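Local coordinates for protein probable thiol peroxidase (Chromobacterium violaceum, PDB 3KEB) that probably reduces peroxides at the expense of thiols, as a thioredoxin-fold member of the redoxin family, at residues A[149-154]-A[161-166]; A[123-128]-A[134-139]; A[78-83]-A[169-174]. One frame throughout, in Å; residues are numbered along the deposited sequence. Where two conformers were deposited one is given.

Interaction 1: residues A[149-154]-A[161-166]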
# COMPACT_ATOMS: atom_id res chain seq x y z
N VAL A 149 -24.43 4.69 11.42
CA VAL A 149 -24.43 3.37 10.80
C VAL A 149 -25.83 2.74 10.81
O VAL A 149 -26.48 2.69 11.86
CB VAL A 149 -23.41 2.44 11.52
CG1 VAL A 149 -23.40 1.00 10.94
CG2 VAL A 149 -21.98 2.99 11.36
N HIS A 150 -26.29 2.30 9.63
CA HIS A 150 -27.58 1.54 9.47
C HIS A 150 -27.41 0.03 9.26
O HIS A 150 -28.30 -0.78 9.60
CB HIS A 150 -28.39 2.10 8.29
CG HIS A 150 -28.94 3.46 8.53
ND1 HIS A 150 -30.29 3.72 8.57
CD2 HIS A 150 -28.32 4.64 8.75
CE1 HIS A 150 -30.48 5.01 8.82
NE2 HIS A 150 -29.30 5.58 8.94
N TYR A 151 -26.25 -0.36 8.75
CA TYR A 151 -25.91 -1.76 8.51
C TYR A 151 -24.39 -1.89 8.48
O TYR A 151 -23.70 -1.04 7.88
CB TYR A 151 -26.48 -2.21 7.12
CG TYR A 151 -26.12 -3.59 6.80
CD1 TYR A 151 -26.90 -4.62 7.25
CD2 TYR A 151 -24.94 -3.89 6.09
CE1 TYR A 151 -26.55 -5.95 6.97
CE2 TYR A 151 -24.58 -5.23 5.81
CZ TYR A 151 -25.41 -6.24 6.23
OH TYR A 151 -25.12 -7.58 6.01
N SER A 152 -23.87 -2.95 9.07
CA SER A 152 -22.43 -3.25 8.93
C SER A 152 -22.21 -4.77 8.90
O SER A 152 -22.90 -5.50 9.58
CB SER A 152 -21.58 -2.55 10.04
OG SER A 152 -21.84 -3.08 11.33
N GLU A 153 -21.22 -5.24 8.14
CA GLU A 153 -20.95 -6.65 8.05
C GLU A 153 -19.48 -6.81 7.71
O GLU A 153 -18.95 -6.16 6.80
CB GLU A 153 -21.82 -7.26 6.93
CG GLU A 153 -21.55 -8.74 6.63
CD GLU A 153 -22.20 -9.21 5.32
OE1 GLU A 153 -22.74 -8.40 4.52
OE2 GLU A 153 -22.18 -10.41 5.11
N ARG A 154 -18.83 -7.74 8.40
CA ARG A 154 -17.52 -8.21 7.96
C ARG A 154 -17.64 -9.56 7.36
O ARG A 154 -18.40 -10.38 7.84
CB ARG A 154 -16.60 -8.31 9.16
CG ARG A 154 -16.29 -7.03 9.65
CD ARG A 154 -15.36 -7.11 10.81
NE ARG A 154 -16.04 -7.56 12.03
CZ ARG A 154 -15.47 -7.59 13.24
NH1 ARG A 154 -14.22 -7.23 13.40
NH2 ARG A 154 -16.15 -8.03 14.32
N PHE A 161 -19.43 -12.70 -0.95
CA PHE A 161 -19.97 -11.36 -1.17
C PHE A 161 -20.73 -10.86 0.04
O PHE A 161 -21.27 -11.63 0.85
CB PHE A 161 -20.87 -11.29 -2.43
CG PHE A 161 -20.21 -11.69 -3.73
CD1 PHE A 161 -18.88 -11.46 -3.97
CD2 PHE A 161 -20.95 -12.33 -4.71
CE1 PHE A 161 -18.28 -11.86 -5.15
CE2 PHE A 161 -20.36 -12.71 -5.90
CZ PHE A 161 -19.01 -12.47 -6.11
N PHE A 162 -20.83 -9.54 0.16
CA PHE A 162 -21.68 -8.93 1.18
C PHE A 162 -23.14 -9.34 1.01
O PHE A 162 -23.57 -9.72 -0.08
CB PHE A 162 -21.56 -7.40 1.07
CG PHE A 162 -20.16 -6.88 1.18
CD1 PHE A 162 -19.40 -7.13 2.33
CD2 PHE A 162 -19.62 -6.10 0.16
CE1 PHE A 162 -18.10 -6.68 2.44
CE2 PHE A 162 -18.32 -5.59 0.30
CZ PHE A 162 -17.57 -5.89 1.43
N ASP A 163 -23.94 -9.20 2.07
CA ASP A 163 -25.36 -9.54 2.07
C ASP A 163 -26.15 -8.36 1.52
O ASP A 163 -26.81 -7.61 2.26
CB ASP A 163 -25.82 -9.87 3.49
CG ASP A 163 -27.21 -10.50 3.52
OD1 ASP A 163 -27.91 -10.49 2.52
OD2 ASP A 163 -27.59 -11.01 4.61
N PHE A 164 -26.07 -8.21 0.19
CA PHE A 164 -26.67 -7.11 -0.47
C PHE A 164 -28.19 -7.16 -0.30
O PHE A 164 -28.82 -6.12 -0.14
CB PHE A 164 -26.31 -7.08 -1.95
CG PHE A 164 -24.86 -6.82 -2.22
CD1 PHE A 164 -24.26 -5.63 -1.82
CD2 PHE A 164 -24.09 -7.77 -2.86
CE1 PHE A 164 -22.89 -5.40 -2.05
CE2 PHE A 164 -22.75 -7.54 -3.11
CZ PHE A 164 -22.15 -6.38 -2.70
N ASP A 165 -28.79 -8.35 -0.32
CA ASP A 165 -30.23 -8.46 -0.07
C ASP A 165 -30.65 -7.82 1.26
O ASP A 165 -31.69 -7.15 1.35
CB ASP A 165 -30.72 -9.89 -0.14
CG ASP A 165 -30.76 -10.42 -1.57
OD1 ASP A 165 -30.70 -9.61 -2.54
OD2 ASP A 165 -30.82 -11.66 -1.71
N ALA A 166 -29.85 -8.02 2.30
CA ALA A 166 -30.14 -7.39 3.59
C ALA A 166 -30.06 -5.86 3.56
O ALA A 166 -30.89 -5.14 4.15
CB ALA A 166 -29.18 -7.95 4.67
O HOH W 1 -26.83 -9.79 6.80
O HOH W 2 -21.80 -12.17 3.26
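E153, on the edge strand of a thioredoxin-fold sheet, takes hold of the start of the last helix at D163, the N-cap residue. The direct hydrogen bond runs from D163 N to E153 OE1 (2.8 Å) and is nearly straight, 172° at the hydrogen; OE1 receives it on its syn lone pair, the side of OE2. The E153 chain is extended, with CG anti to the backbone N (chi1 175°), which carries the carboxylate across to the helix start. The same OE1 lies at the edge of the F162 ring, whose residue packs on I140 and L69. D163 in turn caps the first turn: A166 N donates to D163 OD1 (3.1 Å) from well above the carboxylate plane. The Y151 ring and the D163 carboxylate stand perpendicular, with Y151 OH 3.5 Å from D163 CB. Apolar contact is slighter: A166 CB touches Y151 CE1 (4.0 Å). Two waters bridge the segments. One links E153 OE2 to F161 O, donating to both; the other joins Y151 OH (2.9 Å) to D163 OD2, to which it donates at 2.6 Å.

Interaction 2: residues A[123-128]-A[134-139]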
# COMPACT_ATOMS: atom_id res chain seq x y z
N TYR A 123 -11.51 0.78 13.02
CA TYR A 123 -12.66 0.29 12.24
C TYR A 123 -12.86 -1.23 12.39
O TYR A 123 -13.75 -1.80 11.76
CB TYR A 123 -12.54 0.66 10.76
CG TYR A 123 -13.25 1.98 10.46
CD1 TYR A 123 -12.74 3.17 10.89
CD2 TYR A 123 -14.47 2.01 9.77
CE1 TYR A 123 -13.37 4.37 10.67
CE2 TYR A 123 -15.10 3.23 9.49
CZ TYR A 123 -14.56 4.40 9.96
OH TYR A 123 -15.19 5.61 9.73
N GLY A 124 -12.08 -1.87 13.26
CA GLY A 124 -12.22 -3.33 13.50
C GLY A 124 -11.93 -4.23 12.31
O GLY A 124 -12.62 -5.25 12.08
N VAL A 125 -10.91 -3.86 11.54
CA VAL A 125 -10.58 -4.60 10.31
C VAL A 125 -9.11 -4.94 10.25
O VAL A 125 -8.59 -5.28 9.18
CB VAL A 125 -11.08 -3.86 9.04
CG1 VAL A 125 -12.65 -3.79 8.95
CG2 VAL A 125 -10.48 -2.43 8.86
N LEU A 126 -8.44 -4.87 11.40
CA LEU A 126 -7.01 -5.16 11.47
C LEU A 126 -6.71 -6.67 11.43
O LEU A 126 -7.18 -7.40 12.27
CB LEU A 126 -6.40 -4.58 12.76
CG LEU A 126 -4.88 -4.83 13.05
CD1 LEU A 126 -4.05 -4.26 11.89
CD2 LEU A 126 -4.44 -4.30 14.41
N ILE A 127 -5.87 -7.08 10.50
CA ILE A 127 -5.29 -8.44 10.43
C ILE A 127 -3.78 -8.30 10.74
O ILE A 127 -3.09 -7.45 10.15
CB ILE A 127 -5.52 -9.09 9.03
CG1 ILE A 127 -7.03 -9.23 8.70
CG2 ILE A 127 -4.89 -10.50 8.94
CD1 ILE A 127 -7.36 -9.53 7.28
N THR A 128 -3.28 -9.07 11.70
CA THR A 128 -1.83 -9.08 11.95
C THR A 128 -1.11 -10.40 11.62
O THR A 128 0.11 -10.45 11.79
CB THR A 128 -1.53 -8.77 13.42
OG1 THR A 128 -2.19 -9.76 14.23
CG2 THR A 128 -2.01 -7.35 13.83
N GLY A 134 -1.20 -6.87 8.02
CA GLY A 134 -1.28 -5.48 7.53
C GLY A 134 -2.46 -5.13 6.65
O GLY A 134 -2.69 -3.89 6.40
N TYR A 135 -3.22 -6.12 6.15
CA TYR A 135 -4.33 -5.78 5.32
C TYR A 135 -5.54 -5.33 6.11
O TYR A 135 -5.72 -5.69 7.28
CB TYR A 135 -4.75 -6.98 4.40
CG TYR A 135 -3.87 -7.24 3.20
CD1 TYR A 135 -2.63 -7.86 3.32
CD2 TYR A 135 -4.33 -6.97 1.91
CE1 TYR A 135 -1.88 -8.15 2.19
CE2 TYR A 135 -3.57 -7.23 0.80
CZ TYR A 135 -2.35 -7.83 0.95
OH TYR A 135 -1.64 -8.09 -0.16
N THR A 136 -6.46 -4.63 5.43
CA THR A 136 -7.79 -4.39 6.01
C THR A 136 -8.71 -5.57 5.63
O THR A 136 -8.93 -5.87 4.44
CB THR A 136 -8.44 -3.10 5.53
OG1 THR A 136 -8.60 -3.25 4.07
CG2 THR A 136 -7.56 -1.91 5.76
N SER A 137 -9.29 -6.22 6.64
CA SER A 137 -10.22 -7.30 6.43
C SER A 137 -11.47 -6.78 5.67
O SER A 137 -11.89 -5.65 5.89
CB SER A 137 -10.57 -7.96 7.77
OG SER A 137 -10.98 -9.27 7.53
N PRO A 138 -12.03 -7.56 4.77
CA PRO A 138 -13.14 -7.04 3.98
C PRO A 138 -14.46 -6.84 4.78
O PRO A 138 -14.84 -7.70 5.59
CB PRO A 138 -13.30 -8.09 2.88
CG PRO A 138 -12.73 -9.30 3.47
CD PRO A 138 -11.53 -8.81 4.19
N ALA A 139 -15.06 -5.67 4.61
CA ALA A 139 -16.22 -5.24 5.38
C ALA A 139 -17.02 -4.19 4.63
O ALA A 139 -16.58 -3.60 3.60
CB ALA A 139 -15.79 -4.73 6.79
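V125 and I127 both point at 134-139 and lie on S137; the two loop segments are joined by a single beta bridge, L126 with T136. V125 runs alongside T136 in the same direction, with V125 CG2 4.0 Å from T136 CB. The other branch, CG1, is anti to the carbonyl carbon (chi1 -67°) and reaches A139 CB at 3.9 Å, where strand 139-143 begins. I127 sends its CD1 methyl against S137, 3.6 Å from S137 CB and equally near OG, while its CB lies 3.8 Å from Y135 O. The backbones are tied twice. S137 N donates to V125 O (2.8 Å, 173° at the hydrogen) in the carbonyl plane, on a lone pair; G134 N reaches I127 O at 2.9 Å, tilted from that carbonyl plane. T136 CA adds a C-H···O contact to V125 O. The Y135 hydroxyl leads away from this pair and hydrogen-bonds S94 OG of the second subunit, while V8 of strand 7-10 touches I127 and S137. The chemistry is that of a buried pairing of two loop segments: the two backbone bonds satisfy V125 O, I127 O, S137 N and G134 N in a largely buried setting, beside the methyls of V125, I127 and A139.

Interaction 3: residues A[78-83]-A[169-174]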
# COMPACT_ATOMS: atom_id res chain seq x y z
N ASP A 78 -26.30 0.30 -8.62
CA ASP A 78 -27.08 0.82 -9.73
C ASP A 78 -28.49 1.26 -9.28
O ASP A 78 -29.08 2.17 -9.89
CB ASP A 78 -27.25 -0.20 -10.88
CG ASP A 78 -25.96 -0.48 -11.62
OD1 ASP A 78 -25.07 0.39 -11.62
OD2 ASP A 78 -25.88 -1.57 -12.23
N SER A 79 -29.03 0.57 -8.29
CA SER A 79 -30.34 0.90 -7.72
C SER A 79 -30.35 2.08 -6.74
O SER A 79 -31.41 2.53 -6.34
CB SER A 79 -30.89 -0.34 -6.99
OG SER A 79 -31.17 -1.40 -7.88
N TRP A 80 -29.18 2.55 -6.31
CA TRP A 80 -29.05 3.53 -5.21
C TRP A 80 -27.97 4.55 -5.58
O TRP A 80 -26.91 4.61 -4.94
CB TRP A 80 -28.74 2.81 -3.90
CG TRP A 80 -29.77 1.76 -3.55
CD1 TRP A 80 -29.63 0.39 -3.68
CD2 TRP A 80 -31.10 1.98 -3.05
NE1 TRP A 80 -30.80 -0.23 -3.31
CE2 TRP A 80 -31.72 0.72 -2.93
CE3 TRP A 80 -31.85 3.13 -2.71
CZ2 TRP A 80 -33.03 0.56 -2.47
CZ3 TRP A 80 -33.17 2.96 -2.24
CH2 TRP A 80 -33.73 1.70 -2.12
N PRO A 81 -28.24 5.34 -6.65
CA PRO A 81 -27.26 6.31 -7.16
C PRO A 81 -26.88 7.40 -6.16
O PRO A 81 -25.86 8.09 -6.41
CB PRO A 81 -27.94 6.91 -8.38
CG PRO A 81 -29.44 6.66 -8.21
CD PRO A 81 -29.46 5.32 -7.46
N HIS A 82 -27.59 7.57 -5.05
CA HIS A 82 -27.27 8.69 -4.17
C HIS A 82 -26.33 8.29 -3.04
O HIS A 82 -26.00 9.12 -2.19
CB HIS A 82 -28.55 9.33 -3.64
CG HIS A 82 -29.46 9.82 -4.72
ND1 HIS A 82 -30.74 10.26 -4.47
CD2 HIS A 82 -29.27 9.96 -6.05
CE1 HIS A 82 -31.31 10.61 -5.60
NE2 HIS A 82 -30.44 10.46 -6.58
N LEU A 83 -25.94 7.03 -3.04
CA LEU A 83 -25.12 6.44 -2.03
C LEU A 83 -23.67 6.51 -2.53
O LEU A 83 -23.35 5.92 -3.60
CB LEU A 83 -25.59 5.02 -1.82
CG LEU A 83 -25.64 4.40 -0.43
CD1 LEU A 83 -26.60 5.17 0.46
CD2 LEU A 83 -26.06 2.94 -0.52
N LYS A 169 -33.06 -4.42 1.67
CA LYS A 169 -34.29 -4.41 2.44
C LYS A 169 -34.33 -3.16 3.35
O LYS A 169 -35.36 -2.49 3.45
CB LYS A 169 -34.38 -5.73 3.22
CG LYS A 169 -35.63 -5.96 3.99
CD LYS A 169 -35.64 -7.39 4.57
CE LYS A 169 -36.78 -7.57 5.57
NZ LYS A 169 -38.07 -7.26 4.91
N LEU A 170 -33.20 -2.83 3.97
CA LEU A 170 -33.11 -1.62 4.80
C LEU A 170 -33.30 -0.33 4.01
O LEU A 170 -34.01 0.58 4.46
CB LEU A 170 -31.77 -1.55 5.53
CG LEU A 170 -31.62 -2.56 6.67
CD1 LEU A 170 -30.15 -2.59 7.11
CD2 LEU A 170 -32.57 -2.32 7.89
N LEU A 171 -32.70 -0.26 2.81
CA LEU A 171 -32.86 0.91 1.99
C LEU A 171 -34.30 1.04 1.50
O LEU A 171 -34.83 2.15 1.45
CB LEU A 171 -31.88 0.92 0.82
CG LEU A 171 -30.37 1.00 1.17
CD1 LEU A 171 -29.56 0.58 -0.02
CD2 LEU A 171 -29.95 2.46 1.64
N GLN A 172 -34.93 -0.06 1.11
CA GLN A 172 -36.34 -0.02 0.65
C GLN A 172 -37.27 0.39 1.79
O GLN A 172 -38.22 1.13 1.58
CB GLN A 172 -36.78 -1.40 0.11
CG GLN A 172 -36.12 -1.85 -1.19
CD GLN A 172 -36.51 -3.27 -1.60
OE1 GLN A 172 -36.42 -3.65 -2.78
NE2 GLN A 172 -36.92 -4.06 -0.63
N GLU A 173 -36.98 -0.11 2.99
CA GLU A 173 -37.79 0.20 4.18
C GLU A 173 -37.70 1.71 4.48
O GLU A 173 -38.73 2.35 4.75
CB GLU A 173 -37.39 -0.71 5.37
CG GLU A 173 -38.33 -1.91 5.58
CD GLU A 173 -37.68 -3.20 6.19
OE1 GLU A 173 -38.27 -4.29 5.99
OE2 GLU A 173 -36.60 -3.15 6.84
N GLY A 174 -36.49 2.28 4.41
CA GLY A 174 -36.30 3.72 4.57
C GLY A 174 -37.05 4.53 3.51
O GLY A 174 -37.78 5.45 3.84
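W80 opens a type I beta turn that ends at L83, closed by L83 N to W80 O, and its CA lies 8.6 Å from that of L171 on helix 164-177. From the turn the indole reaches over L171; the indole and the leucine run in opposite senses, overlapping along their length. L171 CD1 sits almost exactly above the five-membered ring, 3.5 Å from its centroid and 3° off the normal, a CH-pi contact over the face. The same leucine uses CB at the benzo end of the indole, 3.5 Å from W80 CZ2, so one side chain spans both rings of the indole. Its CG is anti to the carbonyl carbon (chi1 -64°), a torsion that lays the branch back along the indole toward the pyrrole end. Q172 N lies 3.9 Å from W80 CH2. In the conformer given, L83 CD2 comes within 4.3 Å of L171 CD1, a doubtful contact. No hydrogen bond joins the two segments, yet the indole is pinned at its polar corner: W80 NE1 is hydrogen-bonded to E168 OE1, a residue just before 169-174. Around it, F76 of helix 67-77 meets both W80 and L171, and L142 of strand 139-143 touches L83 and L171, setting the contact where the turn between helix 67-77 and strand 84-89 meets helix 164-177.

In the fold
From the N terminus, the chain first passes 78-83, whose partner 169-174 is far along on helix 164-177; interaction 3 therefore closes a long loop that contains the other two contacts. Inside it, interaction 2 closes a short loop between helix 119-122 and strand 139-143, and interaction 1 then closes another between strand 149-154 and the start of helix 164-177. These two follow in series and do not cross. They touch where R154 NH1 probably bonds G124 O and F162 CZ packs on A139 O. Interactions 1 and 3 share helix 164-177, with L170 against Y151, whereas interactions 2 and 3 lie on opposite sides of the chain's centre, about 12 Å apart at their nearest atoms.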